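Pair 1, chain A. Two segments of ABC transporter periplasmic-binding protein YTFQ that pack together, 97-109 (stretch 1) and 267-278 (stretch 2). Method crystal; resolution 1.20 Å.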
# COMPACT_ATOMS: atom_id res chain seq x y z
N ASP A 97 -7.18 -2.20 -22.69
CA ASP A 97 -5.98 -2.37 -23.51
C ASP A 97 -4.74 -2.50 -22.62
O ASP A 97 -4.14 -1.50 -22.22
CB ASP A 97 -5.84 -1.20 -24.48
CG ASP A 97 -4.63 -1.34 -25.39
OD1 ASP A 97 -3.96 -2.40 -25.36
OD2 ASP A 97 -4.35 -0.38 -26.13
N LYS A 98 -4.35 -3.75 -22.37
CA LYS A 98 -3.22 -4.05 -21.49
C LYS A 98 -1.87 -3.68 -22.11
O LYS A 98 -0.85 -3.68 -21.42
CB LYS A 98 -3.21 -5.54 -21.12
CG LYS A 98 -4.53 -6.07 -20.54
CD LYS A 98 -4.92 -5.35 -19.26
CE LYS A 98 -6.10 -6.01 -18.59
NZ LYS A 98 -7.33 -5.94 -19.42
N SER A 99 -1.86 -3.38 -23.41
CA SER A 99 -0.64 -2.94 -24.08
C SER A 99 -0.30 -1.47 -23.80
O SER A 99 0.73 -0.97 -24.26
CB SER A 99 -0.73 -3.18 -25.59
OG SER A 99 -1.54 -2.21 -26.23
N LEU A 100 -1.15 -0.78 -23.04
CA LEU A 100 -0.90 0.61 -22.65
C LEU A 100 0.20 0.77 -21.59
O LEU A 100 0.56 1.89 -21.26
CB LEU A 100 -2.19 1.28 -22.16
CG LEU A 100 -3.22 1.59 -23.25
CD1 LEU A 100 -4.52 2.06 -22.63
CD2 LEU A 100 -2.69 2.63 -24.24
N TYR A 101 0.71 -0.34 -21.07
CA TYR A 101 1.83 -0.29 -20.13
C TYR A 101 2.62 -1.59 -20.21
O TYR A 101 2.10 -2.60 -20.69
CB TYR A 101 1.34 -0.04 -18.71
CG TYR A 101 0.46 -1.14 -18.17
CD1 TYR A 101 1.01 -2.20 -17.46
CD2 TYR A 101 -0.91 -1.13 -18.38
CE1 TYR A 101 0.22 -3.21 -16.97
CE2 TYR A 101 -1.72 -2.15 -17.89
CZ TYR A 101 -1.14 -3.19 -17.18
OH TYR A 101 -1.91 -4.21 -16.68
N MET A 102 3.85 -1.57 -19.71
CA MET A 102 4.75 -2.71 -19.82
C MET A 102 4.43 -3.77 -18.77
O MET A 102 4.19 -4.94 -19.10
CB MET A 102 6.20 -2.26 -19.64
CG MET A 102 6.67 -1.28 -20.71
SD MET A 102 6.95 -2.08 -22.30
CE MET A 102 8.57 -2.78 -22.00
N THR A 103 4.44 -3.37 -17.51
CA THR A 103 4.16 -4.28 -16.41
C THR A 103 3.67 -3.48 -15.21
O THR A 103 3.82 -2.26 -15.17
CB THR A 103 5.43 -5.08 -16.01
OG1 THR A 103 5.07 -6.14 -15.11
CG2 THR A 103 6.46 -4.18 -15.33
N THR A 104 3.06 -4.19 -14.26
CA THR A 104 2.76 -3.65 -12.94
C THR A 104 3.60 -4.42 -11.93
O THR A 104 3.52 -5.64 -11.85
CB THR A 104 1.28 -3.82 -12.57
OG1 THR A 104 0.46 -3.25 -13.60
CG2 THR A 104 0.96 -3.12 -11.25
N VAL A 105 4.43 -3.69 -11.18
CA VAL A 105 5.17 -4.27 -10.06
C VAL A 105 4.35 -4.02 -8.80
O VAL A 105 4.07 -2.88 -8.46
CB VAL A 105 6.56 -3.64 -9.90
CG1 VAL A 105 7.33 -4.33 -8.78
CG2 VAL A 105 7.33 -3.71 -11.21
N THR A 106 3.95 -5.09 -8.13
CA THR A 106 2.99 -4.96 -7.04
C THR A 106 2.93 -6.23 -6.22
O THR A 106 3.32 -7.29 -6.69
CB THR A 106 1.58 -4.64 -7.62
OG1 THR A 106 0.63 -4.48 -6.56
CG2 THR A 106 1.11 -5.76 -8.55
N ALA A 107 2.47 -6.11 -4.98
CA ALA A 107 2.07 -7.28 -4.22
C ALA A 107 0.73 -7.80 -4.75
O ALA A 107 0.04 -7.11 -5.51
CB ALA A 107 1.95 -6.94 -2.75
N ASP A 108 0.40 -9.02 -4.37
CA ASP A 108 -0.95 -9.54 -4.51
C ASP A 108 -1.72 -8.96 -3.33
O ASP A 108 -1.61 -9.45 -2.20
CB ASP A 108 -0.93 -11.07 -4.49
CG ASP A 108 -2.31 -11.69 -4.59
OD1 ASP A 108 -3.33 -10.98 -4.40
OD2 ASP A 108 -2.38 -12.91 -4.84
N ASN A 109 -2.48 -7.90 -3.58
CA ASN A 109 -3.11 -7.14 -2.51
C ASN A 109 -4.36 -7.84 -1.97
O ASN A 109 -4.75 -7.61 -0.82
CB ASN A 109 -3.42 -5.73 -2.98
CG ASN A 109 -2.19 -5.03 -3.53
OD1 ASN A 109 -1.22 -4.79 -2.80
ND2 ASN A 109 -2.22 -4.70 -4.81
N THR A 267 13.54 -7.07 -24.79
CA THR A 267 12.88 -8.10 -23.99
C THR A 267 11.73 -7.47 -23.20
O THR A 267 11.94 -6.58 -22.39
CB THR A 267 13.86 -8.76 -22.99
OG1 THR A 267 14.94 -9.37 -23.71
CG2 THR A 267 13.14 -9.82 -22.16
N MET A 268 10.51 -7.95 -23.46
CA MET A 268 9.33 -7.46 -22.76
C MET A 268 9.16 -8.20 -21.44
O MET A 268 9.38 -9.42 -21.39
CB MET A 268 8.08 -7.65 -23.63
CG MET A 268 8.06 -6.82 -24.91
SD MET A 268 7.77 -5.06 -24.63
CE MET A 268 6.07 -5.08 -24.08
N PRO A 269 8.79 -7.49 -20.37
CA PRO A 269 8.54 -8.16 -19.10
C PRO A 269 7.19 -8.86 -19.09
O PRO A 269 6.36 -8.62 -19.98
CB PRO A 269 8.53 -7.00 -18.10
CG PRO A 269 8.03 -5.85 -18.88
CD PRO A 269 8.56 -6.03 -20.28
N GLU A 270 6.97 -9.71 -18.10
CA GLU A 270 5.64 -10.26 -17.85
C GLU A 270 4.74 -9.10 -17.44
O GLU A 270 5.21 -8.10 -16.89
CB GLU A 270 5.68 -11.32 -16.75
CG GLU A 270 6.57 -12.54 -17.06
CD GLU A 270 6.11 -13.33 -18.27
OE1 GLU A 270 4.90 -13.32 -18.59
OE2 GLU A 270 6.97 -13.97 -18.91
N LYS A 271 3.45 -9.22 -17.72
CA LYS A 271 2.50 -8.12 -17.50
C LYS A 271 2.30 -7.83 -16.01
O LYS A 271 1.99 -6.70 -15.65
CB LYS A 271 1.16 -8.43 -18.17
CG LYS A 271 0.18 -7.25 -18.25
CD LYS A 271 0.72 -6.04 -19.01
CE LYS A 271 1.08 -6.37 -20.45
NZ LYS A 271 1.47 -5.15 -21.22
N LEU A 272 2.45 -8.85 -15.17
CA LEU A 272 2.32 -8.71 -13.73
C LEU A 272 3.59 -9.22 -13.06
O LEU A 272 3.97 -10.37 -13.24
CB LEU A 272 1.10 -9.50 -13.22
CG LEU A 272 0.81 -9.46 -11.72
CD1 LEU A 272 0.52 -8.04 -11.25
CD2 LEU A 272 -0.35 -10.38 -11.38
N THR A 273 4.24 -8.34 -12.30
CA THR A 273 5.46 -8.66 -11.58
C THR A 273 5.16 -8.62 -10.08
O THR A 273 5.10 -7.55 -9.48
CB THR A 273 6.58 -7.66 -11.93
OG1 THR A 273 6.75 -7.63 -13.36
CG2 THR A 273 7.89 -8.06 -11.27
N LEU A 274 4.95 -9.79 -9.49
CA LEU A 274 4.52 -9.87 -8.09
C LEU A 274 5.68 -9.84 -7.11
O LEU A 274 6.72 -10.45 -7.34
CB LEU A 274 3.69 -11.14 -7.84
CG LEU A 274 2.27 -11.16 -8.42
CD1 LEU A 274 1.62 -12.50 -8.13
CD2 LEU A 274 1.43 -10.02 -7.86
N THR A 275 5.49 -9.11 -6.02
CA THR A 275 6.40 -9.14 -4.88
C THR A 275 5.83 -10.07 -3.81
O THR A 275 4.65 -10.43 -3.86
CB THR A 275 6.61 -7.73 -4.30
OG1 THR A 275 5.36 -7.21 -3.83
CG2 THR A 275 7.18 -6.79 -5.36
N LYS A 276 6.67 -10.46 -2.85
CA LYS A 276 6.30 -11.44 -1.83
C LYS A 276 5.61 -10.81 -0.62
O LYS A 276 6.06 -9.78 -0.12
CB LYS A 276 7.55 -12.21 -1.36
CG LYS A 276 7.28 -13.28 -0.31
CD LYS A 276 8.53 -14.10 0.02
CE LYS A 276 8.93 -15.04 -1.11
NZ LYS A 276 7.84 -15.97 -1.50
N SER A 277 4.54 -11.45 -0.15
CA SER A 277 3.81 -11.02 1.05
C SER A 277 4.00 -12.02 2.18
O SER A 277 3.85 -13.23 1.98
CB SER A 277 2.32 -10.91 0.75
OG SER A 277 2.07 -9.97 -0.28
N THR A 278 4.31 -11.51 3.38
CA THR A 278 4.52 -12.35 4.55
C THR A 278 3.85 -11.74 5.78
O THR A 278 4.02 -10.55 6.05
CB THR A 278 6.02 -12.52 4.86
OG1 THR A 278 6.70 -12.95 3.67
CG2 THR A 278 6.24 -13.54 5.97
O HOH W 1 -0.41 -5.75 -14.84
O HOH W 2 5.26 -6.39 -21.27
O HOH W 3 2.14 -10.67 -2.84

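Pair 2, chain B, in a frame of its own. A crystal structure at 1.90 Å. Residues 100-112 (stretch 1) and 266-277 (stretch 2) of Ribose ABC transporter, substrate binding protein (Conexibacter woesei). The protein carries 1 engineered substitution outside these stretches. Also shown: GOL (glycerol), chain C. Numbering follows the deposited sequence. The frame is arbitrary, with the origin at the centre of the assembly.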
# COMPACT_ATOMS: atom_id res chain seq x y z
N GLU B 100 7.73 -5.64 15.27
CA GLU B 100 7.26 -6.55 16.28
C GLU B 100 6.06 -5.94 16.95
O GLU B 100 5.84 -4.73 16.83
CB GLU B 100 8.38 -6.80 17.31
CG GLU B 100 8.63 -5.61 18.24
CD GLU B 100 9.92 -5.76 19.08
OE1 GLU B 100 11.03 -5.86 18.48
OE2 GLU B 100 9.83 -5.77 20.33
N ASP B 101 5.32 -6.76 17.70
CA ASP B 101 4.09 -6.32 18.37
C ASP B 101 4.50 -5.46 19.52
O ASP B 101 5.28 -5.87 20.35
CB ASP B 101 3.27 -7.53 18.85
CG ASP B 101 1.87 -7.16 19.43
OD1 ASP B 101 1.53 -5.98 19.70
OD2 ASP B 101 1.09 -8.11 19.69
N VAL B 102 3.97 -4.26 19.61
CA VAL B 102 4.22 -3.46 20.79
C VAL B 102 2.95 -3.12 21.59
O VAL B 102 2.94 -2.13 22.31
CB VAL B 102 5.00 -2.16 20.40
CG1 VAL B 102 6.29 -2.50 19.66
CG2 VAL B 102 4.15 -1.22 19.56
N GLY B 103 1.86 -3.89 21.46
CA GLY B 103 0.67 -3.56 22.27
C GLY B 103 -0.22 -2.45 21.68
O GLY B 103 -1.10 -1.84 22.37
N GLN B 104 -0.03 -2.18 20.40
CA GLN B 104 -0.96 -1.33 19.68
C GLN B 104 -2.37 -1.86 19.78
O GLN B 104 -2.62 -3.10 19.84
CB GLN B 104 -0.52 -1.12 18.23
CG GLN B 104 -0.69 -2.29 17.27
CD GLN B 104 0.42 -3.30 17.40
OE1 GLN B 104 1.40 -3.04 18.11
NE2 GLN B 104 0.30 -4.44 16.70
N LEU B 105 -3.29 -0.94 19.78
CA LEU B 105 -4.72 -1.22 19.65
C LEU B 105 -5.09 -1.95 18.37
O LEU B 105 -5.89 -2.91 18.41
CB LEU B 105 -5.48 0.10 19.75
CG LEU B 105 -6.99 0.06 19.92
CD1 LEU B 105 -7.33 -0.36 21.34
CD2 LEU B 105 -7.61 1.42 19.55
N SER B 106 -4.56 -1.49 17.22
CA SER B 106 -4.75 -2.16 15.97
C SER B 106 -3.72 -1.71 14.91
O SER B 106 -3.01 -0.70 15.08
CB SER B 106 -6.18 -1.88 15.45
OG SER B 106 -6.49 -2.72 14.37
N PHE B 107 -3.66 -2.49 13.83
CA PHE B 107 -2.93 -2.21 12.61
C PHE B 107 -3.94 -2.24 11.47
O PHE B 107 -4.52 -3.25 11.17
CB PHE B 107 -1.82 -3.21 12.43
CG PHE B 107 -1.10 -3.12 11.12
CD1 PHE B 107 -1.07 -1.96 10.37
CD2 PHE B 107 -0.44 -4.23 10.65
CE1 PHE B 107 -0.44 -1.93 9.12
CE2 PHE B 107 0.21 -4.20 9.43
CZ PHE B 107 0.23 -3.05 8.66
N VAL B 108 -4.24 -1.07 10.94
CA VAL B 108 -5.19 -0.84 9.88
C VAL B 108 -4.36 -0.66 8.61
O VAL B 108 -3.49 0.23 8.53
CB VAL B 108 -6.03 0.44 10.15
CG1 VAL B 108 -6.87 0.85 8.97
CG2 VAL B 108 -6.95 0.23 11.32
N GLY B 109 -4.63 -1.49 7.60
CA GLY B 109 -3.93 -1.33 6.34
C GLY B 109 -4.07 -2.56 5.45
O GLY B 109 -4.74 -3.54 5.78
N SER B 110 -3.60 -2.42 4.21
CA SER B 110 -3.86 -3.46 3.21
C SER B 110 -3.25 -4.79 3.63
O SER B 110 -2.27 -4.82 4.35
CB SER B 110 -3.24 -3.10 1.82
OG SER B 110 -3.68 -1.88 1.38
N ASP B 111 -3.83 -5.85 3.10
CA ASP B 111 -3.29 -7.19 3.16
C ASP B 111 -2.42 -7.40 1.92
O ASP B 111 -2.94 -7.65 0.82
CB ASP B 111 -4.46 -8.16 3.11
CG ASP B 111 -4.03 -9.64 3.16
OD1 ASP B 111 -2.83 -9.93 3.15
OD2 ASP B 111 -4.96 -10.48 3.20
N PHE B 112 -1.13 -7.24 2.11
CA PHE B 112 -0.18 -7.24 1.01
C PHE B 112 -0.19 -8.62 0.31
O PHE B 112 0.01 -8.67 -0.88
CB PHE B 112 1.22 -6.90 1.48
CG PHE B 112 1.39 -5.53 2.13
CD1 PHE B 112 0.69 -4.43 1.70
CD2 PHE B 112 2.38 -5.36 3.13
CE1 PHE B 112 0.87 -3.18 2.29
CE2 PHE B 112 2.59 -4.11 3.71
CZ PHE B 112 1.82 -3.01 3.29
N LYS B 266 -14.72 -0.58 23.84
CA LYS B 266 -14.57 -1.94 23.34
C LYS B 266 -13.32 -2.07 22.39
O LYS B 266 -13.21 -1.32 21.44
CB LYS B 266 -15.81 -2.37 22.58
CG LYS B 266 -17.00 -2.66 23.45
CD LYS B 266 -18.30 -2.79 22.68
CE LYS B 266 -19.47 -2.74 23.66
NZ LYS B 266 -20.77 -2.49 22.95
N LYS B 267 -12.44 -3.02 22.65
CA LYS B 267 -11.26 -3.18 21.82
C LYS B 267 -11.66 -3.62 20.43
O LYS B 267 -12.39 -4.57 20.26
CB LYS B 267 -10.36 -4.28 22.34
CG LYS B 267 -9.82 -4.10 23.75
CD LYS B 267 -8.97 -2.90 23.89
CE LYS B 267 -7.85 -3.16 24.88
NZ LYS B 267 -7.33 -1.82 25.29
N PRO B 268 -11.10 -2.98 19.42
CA PRO B 268 -11.27 -3.47 18.03
C PRO B 268 -10.42 -4.74 17.79
O PRO B 268 -9.56 -5.04 18.61
CB PRO B 268 -10.72 -2.30 17.22
CG PRO B 268 -9.78 -1.67 18.10
CD PRO B 268 -10.11 -1.92 19.51
N ASP B 269 -10.63 -5.37 16.65
CA ASP B 269 -9.75 -6.37 16.08
C ASP B 269 -8.37 -5.71 15.96
O ASP B 269 -8.27 -4.54 15.58
CB ASP B 269 -10.27 -6.82 14.72
CG ASP B 269 -11.68 -7.48 14.83
OD1 ASP B 269 -11.72 -8.64 15.19
OD2 ASP B 269 -12.73 -6.84 14.60
N ARG B 270 -7.32 -6.47 16.29
CA ARG B 270 -5.97 -5.95 16.27
C ARG B 270 -5.36 -5.87 14.89
O ARG B 270 -4.40 -5.15 14.74
CB ARG B 270 -5.07 -6.72 17.24
CG ARG B 270 -5.54 -6.68 18.69
CD ARG B 270 -4.42 -7.15 19.62
NE ARG B 270 -3.35 -6.13 19.69
CZ ARG B 270 -2.05 -6.40 19.69
NH1 ARG B 270 -1.63 -7.66 19.59
NH2 ARG B 270 -1.16 -5.41 19.77
N ARG B 271 -5.94 -6.56 13.88
CA ARG B 271 -5.58 -6.42 12.49
C ARG B 271 -6.84 -6.11 11.71
O ARG B 271 -7.78 -6.87 11.77
CB ARG B 271 -4.83 -7.67 11.96
CG ARG B 271 -4.26 -7.55 10.59
CD ARG B 271 -3.06 -6.60 10.55
NE ARG B 271 -2.51 -6.49 9.21
CZ ARG B 271 -2.86 -5.64 8.24
NH1 ARG B 271 -3.82 -4.75 8.41
NH2 ARG B 271 -2.26 -5.70 7.05
N ILE B 272 -6.88 -4.99 10.99
CA ILE B 272 -8.10 -4.67 10.19
C ILE B 272 -7.59 -4.43 8.76
O ILE B 272 -6.86 -3.47 8.55
CB ILE B 272 -8.79 -3.42 10.75
CG1 ILE B 272 -9.33 -3.68 12.16
CG2 ILE B 272 -9.82 -2.88 9.76
CD1 ILE B 272 -9.71 -2.46 12.98
N PHE B 273 -7.88 -5.38 7.85
CA PHE B 273 -7.51 -5.30 6.46
C PHE B 273 -8.47 -4.32 5.80
O PHE B 273 -9.67 -4.39 6.02
CB PHE B 273 -7.65 -6.65 5.79
CG PHE B 273 -6.77 -7.70 6.36
CD1 PHE B 273 -5.41 -7.55 6.38
CD2 PHE B 273 -7.31 -8.87 6.85
CE1 PHE B 273 -4.57 -8.56 6.89
CE2 PHE B 273 -6.48 -9.90 7.35
CZ PHE B 273 -5.10 -9.75 7.36
N THR B 274 -7.92 -3.36 5.05
CA THR B 274 -8.64 -2.35 4.36
C THR B 274 -8.85 -2.77 2.91
O THR B 274 -8.08 -3.53 2.42
CB THR B 274 -7.88 -0.99 4.48
OG1 THR B 274 -6.48 -1.16 4.19
CG2 THR B 274 -7.97 -0.49 5.93
N PRO B 275 -9.89 -2.28 2.26
CA PRO B 275 -10.21 -2.65 0.90
C PRO B 275 -9.12 -2.29 -0.10
O PRO B 275 -8.37 -1.35 0.08
CB PRO B 275 -11.49 -1.88 0.59
CG PRO B 275 -11.88 -1.15 1.76
CD PRO B 275 -10.80 -1.27 2.79
N VAL B 276 -8.96 -3.15 -1.08
CA VAL B 276 -8.14 -2.86 -2.26
C VAL B 276 -9.04 -3.07 -3.49
O VAL B 276 -10.01 -3.84 -3.40
CB VAL B 276 -6.91 -3.77 -2.35
CG1 VAL B 276 -6.04 -3.65 -1.14
CG2 VAL B 276 -7.23 -5.24 -2.65
N ILE B 277 -8.75 -2.35 -4.57
CA ILE B 277 -9.52 -2.37 -5.79
C ILE B 277 -8.58 -2.58 -6.99
O ILE B 277 -7.64 -1.82 -7.14
CB ILE B 277 -10.33 -1.10 -6.02
CG1 ILE B 277 -11.39 -0.96 -4.94
CG2 ILE B 277 -11.07 -1.21 -7.33
CD1 ILE B 277 -12.29 0.23 -5.02
C1 GOL C . -9.73 -6.39 2.20
O1 GOL C . -10.80 -7.17 2.74
C2 GOL C . -8.60 -7.23 1.59
O2 GOL C . -8.04 -8.13 2.55
C3 GOL C . -7.42 -6.37 1.16
O3 GOL C . -6.77 -5.68 2.24
O HOH W 4 -1.84 -5.50 15.35
O HOH W 5 -7.49 -3.99 20.14
O HOH W 6 -6.14 -0.90 1.56

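In both pairs two short strands run side by side in the same direction, their axes 4.7 Å apart at 16° in pair 1 and 4.8 Å apart at 11° in pair 2, and 14 central residues superpose with an RMSD of 0.4 Å. The ladder is parallel. In pair 1, Thr104(A) N donates to Lys271(A) O at 3.1 Å, Thr273(A) N to Thr104(A) O at 2.8 Å, Thr106(A) N to Thr273(A) O at 3.0 Å, and Thr275(A) N to Thr106(A) O at 2.9 Å. Pair 2 repeats the pattern at matching positions, from Phe107(B) N to Arg270(B) O at 2.9 Å through to Thr274(B) N and Gly109(B) O at 3.3 Å.

Just before the ladder, a hydroxyl is retained. Thr103(A) and Ser106(B) coincide, and each turns its OG1 or OG onto a backbone carbonyl: Thr103(A) OG1 to Glu270(A) O at 2.7 Å, Ser106(B) OG to Asp269(B) O at 2.8 Å. A proline also recurs, and an apolar side chain packs against it: Met102(A) CE lies 3.7 Å from Pro269(A) CD, Leu105(B) CD1 3.7 Å from Pro268(B) CD. Between these same two positions a water bridges the carbonyls, water 2 joining Met102(A) O to Pro269(A) O and water 5 joining Leu105(B) O to Pro268(B) O.

Two residues past the proline, a long cation reaches back to the loop before the first strand. Lys271(A) gathers carbonyls: its NZ donates to Lys98(A) O at 2.8 Å and Tyr101(A) O at 2.7 Å, and sits over the face of the Tyr101(A) ring, 5.0 Å from the centroid. Arg270(B) keeps the carbonyl of the matching Gln104(B), with NH2 to Gln104(B) O at 2.7 Å, but spends its wider head on a two-pronged salt bridge, NH2 to Asp101(B) OD1 and NH1 to Asp101(B) OD2, both 2.8 Å. The same acid is braced from its own loop by Gly103(B) N, 2.8 Å from Asp101(B) OD1.

The pairs also diverge on the sheet face shared by Thr104(A), Thr106(A), Leu272(A) and Leu274(A). There pair 1 packs methyl against methyl, Thr106(A) CG2 to Leu272(A) CD1 at 3.6 Å. In pair 2 Arg271(B) replaces that leucine and lays its guanidinium flat on Phe107(B), centres 3.9 Å apart, while its edge donates to backbone: NH1 to Gly109(B) O at 3.0 Å and NH2 to Ser110(B) O at 2.8 Å. Gly109(B) takes the place of Thr106(A); its backbone angles alone call for glycine, and a CB would also be crowded by Phe107(B) CE1 at 3.3 Å.

On the other face the valines match, Val105(A) and Val108(B). Val105(A) CG2 approaches Thr273(A) CB at 4.1 Å, and Val108(B) CG2 approaches Ile272(B) CB at 4.1 Å. At the far end, water 3 links Asp108(A) N to Thr275(A) O; in pair 2 a glycerol hydroxyl makes the same link, accepting from Asp111(B) N and donating to Thr274(B) O.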